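Local coordinates for IroE-like serine hydrolase (PDB 3GFF), which probably hydrolyses ester bonds, as a serine hydrolase of the esterase D family with an alpha/beta-hydrolase fold, at residues Phe55-Ser60 with Val250-Leu255; Ile138-Gly143 with Ala164-Asp169; Gly143-Gly148 with Glu245-Val250. All blocks are in the same frame, centred on the assembly; numbering follows the deposited sequence.

Contact 1 (Phe55-Ser60 with Val250-Leu255)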
loop_
_atom_site.group_PDB
_atom_site.type_symbol
_atom_site.label_atom_id
_atom_site.label_comp_id
_atom_site.label_asym_id
_atom_site.label_seq_id
_atom_site.Cartn_x
_atom_site.Cartn_y
_atom_site.Cartn_z
ATOM N N PHE A 55 -9.769 6.759 4.073
ATOM C CA PHE A 55 -9.214 7.825 3.228
ATOM C C PHE A 55 -7.710 7.973 3.309
ATOM O O PHE A 55 -7.038 7.998 2.275
ATOM C CB PHE A 55 -9.845 9.195 3.521
ATOM C CG PHE A 55 -9.346 10.276 2.603
ATOM C CD1 PHE A 55 -9.912 10.431 1.334
ATOM C CD2 PHE A 55 -8.308 11.102 2.986
ATOM C CE1 PHE A 55 -9.462 11.406 0.461
ATOM C CE2 PHE A 55 -7.838 12.088 2.116
ATOM C CZ PHE A 55 -8.423 12.244 0.852
ATOM N N ASP A 56 -7.196 8.076 4.529
ATOM C CA ASP A 56 -5.758 8.246 4.763
ATOM C C ASP A 56 -4.821 7.247 4.046
ATOM O O ASP A 56 -3.915 7.675 3.345
ATOM C CB ASP A 56 -5.460 8.256 6.261
ATOM C CG ASP A 56 -5.829 9.570 6.936
ATOM O OD1 ASP A 56 -6.603 10.397 6.385
ATOM O OD2 ASP A 56 -5.276 9.789 8.039
ATOM N N HIS A 57 -5.020 5.938 4.211
ATOM C CA HIS A 57 -4.115 4.970 3.566
ATOM C C HIS A 57 -4.395 4.845 2.083
ATOM O O HIS A 57 -3.470 4.604 1.313
ATOM C CB HIS A 57 -4.112 3.570 4.241
ATOM C CG HIS A 57 -5.318 2.728 3.936
ATOM N ND1 HIS A 57 -5.323 1.748 2.963
ATOM C CD2 HIS A 57 -6.547 2.700 4.499
ATOM C CE1 HIS A 57 -6.517 1.180 2.914
ATOM N NE2 HIS A 57 -7.278 1.737 3.838
HETATM N N MSE A 58 -5.656 4.996 1.679
HETATM C CA MSE A 58 -6.041 4.920 0.254
HETATM C C MSE A 58 -5.526 6.136 -0.504
HETATM O O MSE A 58 -4.838 5.998 -1.525
HETATM C CB MSE A 58 -7.554 4.800 0.087
HETATM C CG MSE A 58 -8.127 3.443 0.482
HETATM SE SE MSE A 58 -9.943 3.260 -0.003
HETATM C CE MSE A 58 -10.133 1.353 0.426
ATOM N N ALA A 59 -5.835 7.331 0.002
ATOM C CA ALA A 59 -5.323 8.558 -0.611
ATOM C C ALA A 59 -3.741 8.577 -0.691
ATOM O O ALA A 59 -3.194 8.957 -1.733
ATOM C CB ALA A 59 -5.879 9.808 0.111
ATOM N N SER A 60 -3.018 8.138 0.355
ATOM C CA SER A 60 -1.534 8.109 0.264
ATOM C C SER A 60 -1.039 7.093 -0.801
ATOM O O SER A 60 -0.042 7.324 -1.491
ATOM C CB SER A 60 -0.849 7.879 1.617
ATOM O OG SER A 60 -1.190 6.646 2.220
ATOM N N VAL A 250 -7.799 -6.335 3.275
ATOM C CA VAL A 250 -7.798 -6.372 1.819
ATOM C C VAL A 250 -8.156 -5.024 1.175
ATOM O O VAL A 250 -7.958 -4.861 -0.027
ATOM C CB VAL A 250 -8.697 -7.503 1.257
ATOM C CG1 VAL A 250 -10.185 -7.045 1.223
ATOM C CG2 VAL A 250 -8.210 -7.918 -0.145
ATOM N N SER A 251 -8.629 -4.052 1.967
ATOM C CA SER A 251 -8.994 -2.738 1.434
ATOM C C SER A 251 -7.822 -2.114 0.715
ATOM O O SER A 251 -7.967 -1.576 -0.408
ATOM C CB SER A 251 -9.539 -1.789 2.540
ATOM O OG SER A 251 -8.570 -1.491 3.553
ATOM N N HIS A 252 -6.646 -2.248 1.317
ATOM C CA HIS A 252 -5.435 -1.636 0.767
ATOM C C HIS A 252 -4.896 -2.279 -0.528
ATOM O O HIS A 252 -4.761 -1.566 -1.546
ATOM C CB HIS A 252 -4.350 -1.613 1.814
ATOM C CG HIS A 252 -3.195 -0.718 1.472
ATOM N ND1 HIS A 252 -3.205 0.634 1.739
ATOM C CD2 HIS A 252 -1.985 -0.990 0.937
ATOM C CE1 HIS A 252 -2.049 1.161 1.370
ATOM N NE2 HIS A 252 -1.286 0.193 0.888
ATOM N N ILE A 253 -4.541 -3.574 -0.467
ATOM C CA ILE A 253 -3.997 -4.315 -1.623
ATOM C C ILE A 253 -5.058 -4.453 -2.707
ATOM O O ILE A 253 -4.727 -4.595 -3.893
ATOM C CB ILE A 253 -3.361 -5.742 -1.223
ATOM C CG1 ILE A 253 -2.363 -6.234 -2.285
ATOM C CG2 ILE A 253 -4.428 -6.810 -0.951
ATOM C CD1 ILE A 253 -1.145 -5.253 -2.585
ATOM N N GLY A 254 -6.334 -4.449 -2.290
ATOM C CA GLY A 254 -7.481 -4.521 -3.210
ATOM C C GLY A 254 -7.558 -3.273 -4.086
ATOM O O GLY A 254 -7.777 -3.370 -5.291
ATOM N N LEU A 255 -7.376 -2.099 -3.480
ATOM C CA LEU A 255 -7.306 -0.837 -4.226
ATOM C C LEU A 255 -5.993 -0.822 -5.035
ATOM O O LEU A 255 -5.962 -0.458 -6.195
ATOM C CB LEU A 255 -7.335 0.362 -3.268
ATOM C CG LEU A 255 -7.189 1.790 -3.863
ATOM C CD1 LEU A 255 -8.409 2.224 -4.719
ATOM C CD2 LEU A 255 -6.926 2.848 -2.729
#
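His57 and His252 carry the polar part, reaching from two helices that run in roughly the same direction with their axes 10.1 Å apart. The bond joins His57 ND1 to His252 ND1 at 2.7 Å, and either nitrogen could supply the proton. It is fairly straight, at 161°, and each nitrogen lies near the plane of the other ring, so the imidazoles meet rim to rim with their planes turned 33° apart. His57 points toward helix 250-255, and its CG sits between the backbone N and the carbonyl carbon (chi1 76°). Histidine suits both places because a flat ring can offer one nitrogen across the interface and the other to a further partner. His57 NE2 is bonded to Gln54, which also binds the hydroxyl of Ser251, while across the dimer interface His252 NE2 is hydrogen-bonded to NE2 of His252 of the second subunit.

The apolar part belongs to selenomethionine Met58, whose long unbranched chain runs extended beyond CG, with CG over one face of the His57 ring, toward its rim. Its CG touches Leu255 CD2 at 3.5 Å, and its CB comes equally near that methyl, so the packing here is tight. Met58 CE rests 3.8 Å from Ser251 CB. Ser251 is small enough to let this methyl in, and its OG lies 3.4 Å from His57 CE1.

Ser251 and Leu255 also pack on strand 138-144. A helix from the chain's N-terminal half and the one after the presumed catalytic histidine share one face of the sheet, as helices A and F do in the alpha/beta-hydrolase fold.

Contact 2 (Ile138-Gly143 with Ala164-Asp169); sequences INVLVG and AYLALD
Val140 to Gly143 pair in parallel register with Ala164 to Ala167, the strand axes 4.8 Å apart and their directions differing by 9°. The two strands are the ends of a beta-alpha-beta crossover through helix 146-156, in the middle of the alpha/beta-hydrolase sheet. Four backbone hydrogen bonds alternate between the strands: Leu141 N to Ala164 O, Leu166 N to Leu141 O, Gly143 N to Leu166 O, and Leu168 N to Gly143 O. The third, from Gly143 N to Leu166 O at 2.9 Å, is among the straightest, with 175° at the hydrogen.

Val140, Val142, Ala164 and Leu166 share one face, where helix 250-263 covers them. Beta-branched valines suit the extended backbone, and their methyls spread to several neighbours: Val140 CG2 meets Ala164 CB at 4.0 Å, while its CG1 faces Leu166 CD1. Ala164 is small where Leu262 also presses in.

Leu141 and Tyr165 share the other face, toward helix 146-156. Leu141 CB and CD2 lie against the CD1-CE1 side of the tyrosine ring, CB being 3.9 Å from CD1. Long and flat, this ring spans from Leu141 to the helix and Leu197 on the neighbouring strand. An alanine in place of Tyr165 would probably open a gap between Leu141 and Ala154 and Leu155, leaving the leucine freer to turn. At the far end, Val142 CG1, anti to its backbone N (chi1 -179°), touches Leu168 CD1 at 3.8 Å.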
loop_
_atom_site.group_PDB
_atom_site.type_symbol
_atom_site.label_atom_id
_atom_site.label_comp_id
_atom_site.label_asym_id
_atom_site.label_seq_id
_atom_site.Cartn_x
_atom_site.Cartn_y
_atom_site.Cartn_z
ATOM N N ILE A 138 -14.652 11.117 -16.031
ATOM C CA ILE A 138 -14.365 9.767 -15.569
ATOM C C ILE A 138 -14.489 9.721 -14.041
ATOM O O ILE A 138 -13.693 10.348 -13.321
ATOM C CB ILE A 138 -12.957 9.306 -16.048
ATOM C CG1 ILE A 138 -12.872 9.376 -17.584
ATOM C CG2 ILE A 138 -12.662 7.897 -15.585
ATOM C CD1 ILE A 138 -13.954 8.575 -18.298
ATOM N N ASN A 139 -15.514 9.016 -13.560
ATOM C CA ASN A 139 -15.761 8.902 -12.124
ATOM C C ASN A 139 -15.700 7.446 -11.688
ATOM O O ASN A 139 -16.362 6.588 -12.298
ATOM C CB ASN A 139 -17.139 9.464 -11.774
ATOM C CG ASN A 139 -17.302 10.884 -12.196
ATOM O OD1 ASN A 139 -16.589 11.768 -11.724
ATOM N ND2 ASN A 139 -18.234 11.123 -13.114
ATOM N N VAL A 140 -14.960 7.205 -10.603
ATOM C CA VAL A 140 -14.724 5.874 -10.050
ATOM C C VAL A 140 -15.255 5.814 -8.618
ATOM O O VAL A 140 -15.062 6.740 -7.874
ATOM C CB VAL A 140 -13.182 5.535 -10.066
ATOM C CG1 VAL A 140 -12.871 4.164 -9.402
ATOM C CG2 VAL A 140 -12.638 5.587 -11.501
ATOM N N LEU A 141 -15.945 4.733 -8.256
ATOM C CA LEU A 141 -16.446 4.534 -6.889
ATOM C C LEU A 141 -15.693 3.354 -6.303
ATOM O O LEU A 141 -15.629 2.268 -6.942
ATOM C CB LEU A 141 -17.973 4.296 -6.843
ATOM C CG LEU A 141 -18.655 4.108 -5.459
ATOM C CD1 LEU A 141 -18.471 5.324 -4.555
ATOM C CD2 LEU A 141 -20.146 3.814 -5.647
ATOM N N VAL A 142 -15.117 3.571 -5.107
ATOM C CA VAL A 142 -14.387 2.545 -4.348
ATOM C C VAL A 142 -15.153 2.251 -3.028
ATOM O O VAL A 142 -15.289 3.117 -2.156
ATOM C CB VAL A 142 -12.902 2.957 -4.050
ATOM C CG1 VAL A 142 -12.156 1.863 -3.272
ATOM C CG2 VAL A 142 -12.151 3.328 -5.338
ATOM N N GLY A 143 -15.693 1.039 -2.921
ATOM C CA GLY A 143 -16.454 0.615 -1.765
ATOM C C GLY A 143 -15.853 -0.659 -1.195
ATOM O O GLY A 143 -15.527 -1.583 -1.938
ATOM N N ALA A 164 -16.778 3.194 -13.444
ATOM C CA ALA A 164 -15.943 2.126 -12.865
ATOM C C ALA A 164 -16.198 1.987 -11.403
ATOM O O ALA A 164 -16.335 2.993 -10.671
ATOM C CB ALA A 164 -14.406 2.427 -13.080
ATOM N N TYR A 165 -16.163 0.741 -10.957
ATOM C CA TYR A 165 -16.376 0.405 -9.562
ATOM C C TYR A 165 -15.320 -0.574 -9.050
ATOM O O TYR A 165 -14.922 -1.529 -9.736
ATOM C CB TYR A 165 -17.750 -0.255 -9.388
ATOM C CG TYR A 165 -18.940 0.579 -9.838
ATOM C CD1 TYR A 165 -19.520 1.481 -8.975
ATOM C CD2 TYR A 165 -19.492 0.443 -11.100
ATOM C CE1 TYR A 165 -20.593 2.252 -9.357
ATOM C CE2 TYR A 165 -20.612 1.199 -11.484
ATOM C CZ TYR A 165 -21.143 2.104 -10.590
ATOM O OH TYR A 165 -22.225 2.904 -10.865
ATOM N N LEU A 166 -14.910 -0.321 -7.820
ATOM C CA LEU A 166 -14.012 -1.157 -7.078
ATOM C C LEU A 166 -14.816 -1.636 -5.901
ATOM O O LEU A 166 -15.189 -0.820 -5.044
ATOM C CB LEU A 166 -12.739 -0.426 -6.616
ATOM C CG LEU A 166 -11.566 -0.560 -7.598
ATOM C CD1 LEU A 166 -11.817 0.235 -8.856
ATOM C CD2 LEU A 166 -10.230 -0.181 -6.927
ATOM N N ALA A 167 -15.096 -2.946 -5.874
ATOM C CA ALA A 167 -15.870 -3.581 -4.783
ATOM C C ALA A 167 -14.906 -4.481 -4.001
ATOM O O ALA A 167 -14.520 -5.526 -4.467
ATOM C CB ALA A 167 -17.039 -4.365 -5.345
ATOM N N LEU A 168 -14.487 -4.015 -2.834
ATOM C CA LEU A 168 -13.451 -4.665 -2.026
ATOM C C LEU A 168 -14.059 -5.463 -0.852
ATOM O O LEU A 168 -14.467 -4.923 0.166
ATOM C CB LEU A 168 -12.443 -3.614 -1.540
ATOM C CG LEU A 168 -11.915 -2.645 -2.635
ATOM C CD1 LEU A 168 -10.954 -1.548 -2.069
ATOM C CD2 LEU A 168 -11.294 -3.452 -3.780
ATOM N N ASP A 169 -14.106 -6.759 -1.058
ATOM C CA ASP A 169 -14.656 -7.746 -0.130
ATOM C C ASP A 169 -16.061 -7.380 0.260
ATOM O O ASP A 169 -16.395 -7.267 1.420
ATOM C CB ASP A 169 -13.768 -7.931 1.076
ATOM C CG ASP A 169 -13.732 -9.367 1.533
ATOM O OD1 ASP A 169 -13.760 -10.252 0.651
ATOM O OD2 ASP A 169 -13.651 -9.604 2.749
#

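Contact 3 (Gly143-Gly148 with Glu245-Val250)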
loop_
_atom_site.group_PDB
_atom_site.type_symbol
_atom_site.label_atom_id
_atom_site.label_comp_id
_atom_site.label_asym_id
_atom_site.label_seq_id
_atom_site.Cartn_x
_atom_site.Cartn_y
_atom_site.Cartn_z
ATOM N N GLY A 143 -15.693 1.039 -2.921
ATOM C CA GLY A 143 -16.454 0.615 -1.765
ATOM C C GLY A 143 -15.853 -0.659 -1.195
ATOM O O GLY A 143 -15.527 -1.583 -1.938
ATOM N N HIS A 144 -15.678 -0.680 0.127
ATOM C CA HIS A 144 -15.136 -1.812 0.851
ATOM C C HIS A 144 -16.159 -2.258 1.887
ATOM O O HIS A 144 -16.815 -1.401 2.528
ATOM C CB HIS A 144 -13.850 -1.380 1.551
ATOM C CG HIS A 144 -13.329 -2.369 2.538
ATOM N ND1 HIS A 144 -13.466 -2.191 3.892
ATOM C CD2 HIS A 144 -12.704 -3.560 2.370
ATOM C CE1 HIS A 144 -12.919 -3.218 4.519
ATOM N NE2 HIS A 144 -12.466 -4.073 3.621
ATOM N N SER A 145 -16.285 -3.570 2.070
ATOM C CA SER A 145 -17.199 -4.150 3.055
ATOM C C SER A 145 -18.597 -3.718 2.698
ATOM O O SER A 145 -19.008 -3.876 1.543
ATOM C CB SER A 145 -16.799 -3.746 4.479
ATOM O OG SER A 145 -17.497 -4.492 5.490
ATOM N N PHE A 146 -19.353 -3.195 3.653
ATOM C CA PHE A 146 -20.683 -2.652 3.336
ATOM C C PHE A 146 -20.649 -1.596 2.226
ATOM O O PHE A 146 -21.590 -1.509 1.446
ATOM C CB PHE A 146 -21.342 -2.070 4.564
ATOM C CG PHE A 146 -21.892 -3.092 5.466
ATOM C CD1 PHE A 146 -21.105 -3.686 6.424
ATOM C CD2 PHE A 146 -23.211 -3.471 5.361
ATOM C CE1 PHE A 146 -21.639 -4.633 7.236
ATOM C CE2 PHE A 146 -23.724 -4.420 6.176
ATOM C CZ PHE A 146 -22.973 -4.999 7.096
ATOM N N GLY A 147 -19.586 -0.794 2.151
ATOM C CA GLY A 147 -19.434 0.180 1.049
ATOM C C GLY A 147 -19.379 -0.523 -0.317
ATOM O O GLY A 147 -19.707 0.064 -1.355
ATOM N N GLY A 148 -18.948 -1.781 -0.333
ATOM C CA GLY A 148 -18.953 -2.593 -1.548
ATOM C C GLY A 148 -20.370 -2.783 -2.091
ATOM O O GLY A 148 -20.556 -2.922 -3.277
ATOM N N GLU A 245 -5.185 -12.529 2.919
ATOM C CA GLU A 245 -5.764 -11.312 3.415
ATOM C C GLU A 245 -7.063 -11.583 4.184
ATOM O O GLU A 245 -7.745 -12.634 4.013
ATOM C CB GLU A 245 -6.047 -10.322 2.265
ATOM C CG GLU A 245 -4.796 -9.862 1.447
ATOM C CD GLU A 245 -3.841 -8.979 2.215
ATOM O OE1 GLU A 245 -4.255 -8.236 3.132
ATOM O OE2 GLU A 245 -2.651 -9.012 1.879
ATOM N N THR A 246 -7.381 -10.615 5.044
ATOM C CA THR A 246 -8.578 -10.630 5.857
ATOM C C THR A 246 -9.568 -9.625 5.274
ATOM O O THR A 246 -9.264 -8.827 4.378
ATOM C CB THR A 246 -8.290 -10.215 7.294
ATOM O OG1 THR A 246 -7.916 -8.843 7.295
ATOM C CG2 THR A 246 -7.181 -11.058 7.939
ATOM N N HIS A 247 -10.777 -9.662 5.805
ATOM C CA HIS A 247 -11.820 -8.795 5.329
ATOM C C HIS A 247 -11.433 -7.317 5.470
ATOM O O HIS A 247 -11.627 -6.482 4.569
ATOM C CB HIS A 247 -13.095 -9.112 6.106
ATOM C CG HIS A 247 -14.197 -8.161 5.846
ATOM N ND1 HIS A 247 -14.780 -8.040 4.611
ATOM C CD2 HIS A 247 -14.839 -7.299 6.663
ATOM C CE1 HIS A 247 -15.733 -7.127 4.677
ATOM N NE2 HIS A 247 -15.797 -6.675 5.915
ATOM N N GLN A 248 -10.860 -6.995 6.606
ATOM C CA GLN A 248 -10.396 -5.632 6.811
ATOM C C GLN A 248 -9.072 -5.306 6.056
ATOM O O GLN A 248 -9.005 -4.274 5.392
ATOM C CB GLN A 248 -10.373 -5.292 8.314
ATOM C CG GLN A 248 -11.813 -5.080 8.891
ATOM C CD GLN A 248 -12.537 -3.854 8.293
ATOM O OE1 GLN A 248 -11.920 -2.845 7.959
ATOM N NE2 GLN A 248 -13.850 -3.947 8.173
ATOM N N SER A 249 -8.066 -6.186 6.099
ATOM C CA SER A 249 -6.751 -5.878 5.439
ATOM C C SER A 249 -6.775 -5.795 3.905
ATOM O O SER A 249 -5.844 -5.265 3.297
ATOM C CB SER A 249 -5.666 -6.892 5.811
ATOM O OG SER A 249 -5.745 -8.071 5.015
ATOM N N VAL A 250 -7.799 -6.335 3.275
ATOM C CA VAL A 250 -7.798 -6.372 1.819
ATOM C C VAL A 250 -8.156 -5.024 1.175
ATOM O O VAL A 250 -7.958 -4.861 -0.027
ATOM C CB VAL A 250 -8.697 -7.503 1.257
ATOM C CG1 VAL A 250 -10.185 -7.045 1.223
ATOM C CG2 VAL A 250 -8.210 -7.918 -0.145
#
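Ser145 meets His247 from a backbone that few residues other than glycine adopt, with phi 60° and psi -130°. This strained turn between strand 138-144 and helix 146-156 fits the nucleophile elbow of alpha/beta-hydrolases, with the sequence Gly143, Ser145 and Gly147 in the GxSxG pattern. The glycines fit because a side chain at Gly143 would run into Gly147 O, and one at Gly147 would be crowded by His144 O.

The turn presents Ser145 OG to the edge of the His247 ring, 2.8 Å from NE2, in a hydrogen bond whose donor could be either atom. Ser145 CB follows behind, 3.4 Å from the same nitrogen. On its other side His247 ND1 is bonded to Asp169, so the three residues have the arrangement of a Ser-His-Asp catalytic triad, consistent with the presumed esterase activity. A bound imidazole lies about 3 Å from the His247 side chain and may mark the pocket.

The second bond runs from His144 NE2 to His247 O at 2.7 Å. The acceptor lies close to the plane of the His144 ring, so the imidazole uses its edge to hold the backbone of the loop that bears His247. Ser145 CB covers part of one face of that ring. A histidine suits this place because its flat ring, with CG anti to the backbone N, carries an N-H to the carbonyl of the neighbouring loop.

Within the loop, Thr246 OG1 accepts from Ser249 N at 2.9 Å, an ST motif, and Ser249 OG accepts from Thr246 N in return. Small hydroxyl side chains can bend back like this onto the backbone. Finally, the amide of Gln248 stands at about a right angle to the His144 ring, its OE1 3.6 Å from His144 CE1.

Overall arrangement
From the N terminus, the chain first lays down helix 51-65, whose residues 55-60 wait for 250-255, so contact 1 closes the widest loop and holds the other two contacts inside it. Contact 2 closes the shortest loop, when strand 164-168 returns beside strand 138-144. Contact 3 begins at Gly143, where the first segment of contact 2 ends, and is completed only at 245-250. Their segments alternate along the chain, so contacts 2 and 3 cross. Val250 likewise belongs to contacts 1 and 3. Leu168 O, paired with Ser145 N, ties the sheet of contact 2 to the elbow of contact 3, while Ser251 and Gly254 packing on Leu168, and Leu255 on Leu166, tie contact 1 to the sheet.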